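Local structure of high-potential iron-sulfur protein isozyme 2 (Ectothiorhodospira shaposhnikovii, 1HPI) at residues Gly31-Leu35 against Val59-Trp64; Cys34-Tyr40 against Ala67-Arg71. The protein carries electrons in the anaerobic electron transport of photosynthetic bacteria by means of a high-potential [4Fe-4S] cluster. All blocks are in the same frame, centred on the assembly; numbering follows the deposited sequence.

Contact 1: Gly31-Leu35 against Val59-Trp64. With SF4 (iron/sulfur cluster), chain B.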
# COMPACT_ATOMS: atom_id res chain seq x y z
N GLY A 31 2.09 7.15 -10.39
CA GLY A 31 3.40 6.55 -10.32
C GLY A 31 3.72 6.09 -8.90
O GLY A 31 4.63 5.30 -8.68
N GLN A 32 2.99 6.59 -7.91
CA GLN A 32 3.24 6.18 -6.54
C GLN A 32 2.57 4.83 -6.31
O GLN A 32 1.37 4.69 -6.58
CB GLN A 32 2.63 7.18 -5.54
CG GLN A 32 3.18 8.61 -5.67
CD GLN A 32 2.50 9.61 -4.73
OE1 GLN A 32 1.47 9.33 -4.11
NE2 GLN A 32 3.08 10.80 -4.65
N THR A 33 3.32 3.86 -5.79
CA THR A 33 2.79 2.54 -5.51
C THR A 33 3.50 2.00 -4.27
O THR A 33 4.52 2.54 -3.84
CB THR A 33 2.99 1.51 -6.65
OG1 THR A 33 4.38 1.31 -6.83
CG2 THR A 33 2.34 1.98 -7.95
N CYS A 34 2.95 0.91 -3.72
CA CYS A 34 3.56 0.32 -2.55
C CYS A 34 4.98 -0.07 -2.93
O CYS A 34 5.93 0.10 -2.17
CB CYS A 34 2.80 -0.93 -2.07
SG CYS A 34 1.18 -0.52 -1.41
N LEU A 35 5.11 -0.60 -4.15
CA LEU A 35 6.40 -1.03 -4.65
C LEU A 35 7.49 0.03 -4.50
O LEU A 35 8.63 -0.30 -4.18
CB LEU A 35 6.32 -1.65 -6.05
CG LEU A 35 7.56 -2.45 -6.46
CD1 LEU A 35 7.84 -3.60 -5.50
CD2 LEU A 35 7.32 -3.03 -7.85
N VAL A 59 0.60 -6.33 1.69
CA VAL A 59 -0.11 -5.34 0.89
C VAL A 59 0.23 -5.57 -0.58
O VAL A 59 1.25 -6.20 -0.89
CB VAL A 59 0.17 -3.90 1.29
CG1 VAL A 59 -0.17 -3.73 2.77
CG2 VAL A 59 1.63 -3.54 1.03
N SER A 60 -0.61 -5.06 -1.48
CA SER A 60 -0.41 -5.19 -2.91
C SER A 60 0.74 -4.32 -3.41
O SER A 60 0.78 -3.12 -3.15
CB SER A 60 -1.70 -4.79 -3.59
OG SER A 60 -1.48 -4.68 -4.98
N ALA A 61 1.70 -4.90 -4.13
CA ALA A 61 2.81 -4.11 -4.65
C ALA A 61 2.32 -2.98 -5.56
O ALA A 61 2.96 -1.94 -5.75
CB ALA A 61 3.79 -5.00 -5.39
N ASN A 62 1.15 -3.17 -6.15
CA ASN A 62 0.61 -2.15 -7.03
C ASN A 62 -0.38 -1.23 -6.34
O ASN A 62 -1.05 -0.45 -7.02
CB ASN A 62 -0.18 -2.78 -8.19
CG ASN A 62 0.60 -3.84 -8.89
OD1 ASN A 62 0.21 -5.02 -8.89
ND2 ASN A 62 1.73 -3.44 -9.47
N GLY A 63 -0.48 -1.32 -5.02
CA GLY A 63 -1.41 -0.51 -4.24
C GLY A 63 -0.91 0.87 -3.82
O GLY A 63 0.10 1.37 -4.31
N TRP A 64 -1.65 1.48 -2.89
CA TRP A 64 -1.32 2.80 -2.39
C TRP A 64 -2.16 3.13 -1.17
O TRP A 64 -3.24 2.59 -1.01
CB TRP A 64 -1.70 3.85 -3.48
CG TRP A 64 -1.31 5.26 -3.15
CD1 TRP A 64 -0.14 5.86 -3.45
CD2 TRP A 64 -2.10 6.25 -2.47
NE1 TRP A 64 -0.13 7.15 -3.00
CE2 TRP A 64 -1.33 7.42 -2.40
CE3 TRP A 64 -3.38 6.25 -1.92
CZ2 TRP A 64 -1.81 8.59 -1.79
CZ3 TRP A 64 -3.85 7.40 -1.32
CH2 TRP A 64 -3.08 8.55 -1.26
FE1 SF4 B . 1.69 0.71 0.40
FE2 SF4 B . 3.45 2.51 1.49
FE3 SF4 B . 2.35 0.50 3.00
FE4 SF4 B . 0.77 2.54 2.11
S1 SF4 B . 2.54 2.72 3.50
S2 SF4 B . 0.27 0.35 2.07
S3 SF4 B . 1.71 2.98 0.15
S4 SF4 B . 3.69 0.25 1.20
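Q32 lies alongside the indole of W64, the two side chains running in the same direction with amide and ring planes only 12° apart. Its CB sits 3.7 Å from W64 CD1, and the extended chain beyond CG carries the amide to the nitrogen corner of the ring. There W64 NE1 donates to Q32 OE1 at 2.9 Å, on a lone pair in the carbonyl plane, though the N-H...O angle of 148° shows a somewhat bent bond. With CG of W64 trans to the main-chain N (chi1 -175°), the indole swings toward Q32. Beyond this contact the ring also meets W68, Y28 and H25.

The backbones join further along. L35 N donates to A61 O at 3.0 Å, while C34 N makes a weak bond to G63 O at 2.9 Å. The same G63 oxygen receives a CA-H...O contact from T33 CA at 3.2 Å. These acceptors belong to a type I turn from S60 to G63, closed by G63 N donating to S60 O; S60 OG, which takes its other bond with H18, also accepts from N62 N in an ST turn. L35 CB packs on A61 CB at 4.2 Å.

C34 SG binds iron FE1 of the cluster at 2.2 Å. V59 CG2 and the S60 carbonyl oxygen border this sulfur, and W64 CA approaches cluster sulfur S3. A cysteine ligand enclosed by backbone and apolar groups, with aromatic rings nearby, is typical of the buried [4Fe-4S] site of the HiPIP family.

Contact 2: Cys34-Tyr40 against Ala67-Arg71; sequences CLNCLLY and AWVAR. With SF4 (iron/sulfur cluster), chain B.
R71 reaches over the C37-Y40 turn with its chain bent at chi3 (-99°), which folds the guanidinium back onto backbone carbonyls. NH1 and NH2 grip Y40 O end-on, at 3.2 and 3.0 Å, with the oxygen in the guanidinium plane. NH2 also donates to L35 O at 3.0 Å, but from above that carbonyl's plane. C37 O lies over one guanidinium face.

N36 CG stands between its backbone N and carbonyl carbon (chi1 57°), bringing OD1 to the edge of the W68 indole, where NE1 donates at 3.0 Å; the amide and ring planes are 73° apart. OD1 also accepts from T33 N, ND2 bonds G31 O, and W68 NE1 is shared with T33 O, its stronger acceptor. W68 CD1 touches C37 CB at 3.5 Å. An alanine at W68 would remove this indole and is likely to leave N36 OD1 without one donor and open a gap beside C37 CB.

A single bridge joins C37 to A70, with L38 N donating to V69 O at 2.8 Å. C37 SG binds iron FE2 at 2.2 Å. The N-H...S bonds it accepts from L39 N and, weakly, V69 N probably disperse thiolate charge and help tune the cluster's potential.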
# COMPACT_ATOMS: atom_id res chain seq x y z
N CYS A 34 2.95 0.91 -3.72
CA CYS A 34 3.56 0.32 -2.55
C CYS A 34 4.98 -0.07 -2.93
O CYS A 34 5.93 0.10 -2.17
CB CYS A 34 2.80 -0.93 -2.07
SG CYS A 34 1.18 -0.52 -1.41
N LEU A 35 5.11 -0.60 -4.15
CA LEU A 35 6.40 -1.03 -4.65
C LEU A 35 7.49 0.03 -4.50
O LEU A 35 8.63 -0.30 -4.18
CB LEU A 35 6.32 -1.65 -6.05
CG LEU A 35 7.56 -2.45 -6.46
CD1 LEU A 35 7.84 -3.60 -5.50
CD2 LEU A 35 7.32 -3.03 -7.85
N ASN A 36 7.17 1.30 -4.72
CA ASN A 36 8.20 2.31 -4.57
C ASN A 36 8.07 3.12 -3.28
O ASN A 36 8.59 4.23 -3.14
CB ASN A 36 8.29 3.21 -5.81
CG ASN A 36 6.99 3.91 -6.17
OD1 ASN A 36 6.11 4.11 -5.33
ND2 ASN A 36 6.87 4.30 -7.44
N CYS A 37 7.36 2.55 -2.30
CA CYS A 37 7.15 3.19 -1.02
C CYS A 37 8.19 2.76 0.01
O CYS A 37 8.49 1.59 0.14
CB CYS A 37 5.75 2.84 -0.49
SG CYS A 37 5.36 3.56 1.13
N LEU A 38 8.73 3.72 0.75
CA LEU A 38 9.71 3.42 1.76
C LEU A 38 9.24 2.41 2.81
O LEU A 38 10.06 1.66 3.35
CB LEU A 38 10.02 4.76 2.45
CG LEU A 38 11.03 4.68 3.59
CD1 LEU A 38 12.38 4.27 3.03
CD2 LEU A 38 11.17 6.05 4.22
N LEU A 39 7.93 2.36 3.14
CA LEU A 39 7.38 1.44 4.14
C LEU A 39 7.16 -0.00 3.69
O LEU A 39 6.80 -0.87 4.49
CB LEU A 39 6.16 2.03 4.88
CG LEU A 39 6.35 3.49 5.31
CD1 LEU A 39 5.13 4.00 6.05
CD2 LEU A 39 7.59 3.65 6.18
N TYR A 40 7.38 -0.23 2.39
CA TYR A 40 7.25 -1.54 1.76
C TYR A 40 8.63 -2.13 1.92
O TYR A 40 9.57 -1.82 1.19
CB TYR A 40 6.84 -1.39 0.28
CG TYR A 40 6.36 -2.64 -0.43
CD1 TYR A 40 5.12 -3.23 -0.17
CD2 TYR A 40 7.16 -3.21 -1.41
CE1 TYR A 40 4.69 -4.36 -0.86
CE2 TYR A 40 6.75 -4.34 -2.12
CZ TYR A 40 5.51 -4.92 -1.84
OH TYR A 40 5.08 -6.04 -2.52
N ALA A 67 -0.22 6.89 3.60
CA ALA A 67 1.08 6.90 4.23
C ALA A 67 2.20 6.74 3.20
O ALA A 67 3.37 6.61 3.56
CB ALA A 67 1.20 5.87 5.34
N TRP A 68 1.87 6.74 1.91
CA TRP A 68 2.92 6.60 0.90
C TRP A 68 4.02 7.65 1.04
O TRP A 68 3.76 8.85 1.22
CB TRP A 68 2.36 6.67 -0.53
CG TRP A 68 3.43 6.40 -1.53
CD1 TRP A 68 3.73 5.19 -2.07
CD2 TRP A 68 4.35 7.34 -2.10
NE1 TRP A 68 4.79 5.31 -2.94
CE2 TRP A 68 5.18 6.61 -2.99
CE3 TRP A 68 4.55 8.72 -1.97
CZ2 TRP A 68 6.20 7.24 -3.72
CZ3 TRP A 68 5.55 9.33 -2.69
CH2 TRP A 68 6.37 8.60 -3.56
N VAL A 69 5.26 7.19 0.96
CA VAL A 69 6.43 8.05 1.06
C VAL A 69 7.54 7.47 0.16
O VAL A 69 7.79 6.26 0.15
CB VAL A 69 6.79 8.39 2.52
CG1 VAL A 69 7.09 7.13 3.30
CG2 VAL A 69 7.98 9.33 2.62
N ALA A 70 8.19 8.30 -0.64
CA ALA A 70 9.24 7.81 -1.52
C ALA A 70 10.38 7.12 -0.84
O ALA A 70 10.83 7.48 0.25
CB ALA A 70 9.85 8.93 -2.35
N ARG A 71 10.87 6.11 -1.54
CA ARG A 71 11.99 5.34 -1.06
C ARG A 71 13.22 6.23 -1.15
O ARG A 71 14.12 6.09 -0.30
CB ARG A 71 12.14 4.10 -1.93
CG ARG A 71 12.49 2.83 -1.19
CD ARG A 71 12.74 1.73 -2.21
NE ARG A 71 11.58 0.86 -2.39
CZ ARG A 71 11.10 0.17 -1.36
NH1 ARG A 71 11.66 0.26 -0.16
NH2 ARG A 71 10.05 -0.62 -1.52
OXT ARG A 71 13.25 7.08 -2.07
FE1 SF4 B . 1.69 0.71 0.40
FE2 SF4 B . 3.45 2.51 1.49
FE3 SF4 B . 2.35 0.50 3.00
FE4 SF4 B . 0.77 2.54 2.11
S1 SF4 B . 2.54 2.72 3.50
S2 SF4 B . 0.27 0.35 2.07
S3 SF4 B . 1.71 2.98 0.15
S4 SF4 B . 3.69 0.25 1.20
O HOH W 1 10.22 6.12 -4.47

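Contacts 1 and 2 start from the same loop, between helix 9-13 and strand 48-50, and share C34 and L35; their centres are 8 Å apart. Along the chain the shared loop comes first, followed by 59-64, which leaves strand 57-60 of the small mixed sheet, and last by the C-terminal segment 67-71. Packing also ties the two together: A61 CB lies 3.3 Å from Y40 OH, and Q32 NE2 lies 3.5 Å from W68 CZ3. The loop supplies the cluster ligands C34 and C37, so the sheet-side segment and the chain terminus hold it at two points, while C51 and C65 complete the iron coordination in a protein with little regular secondary structure.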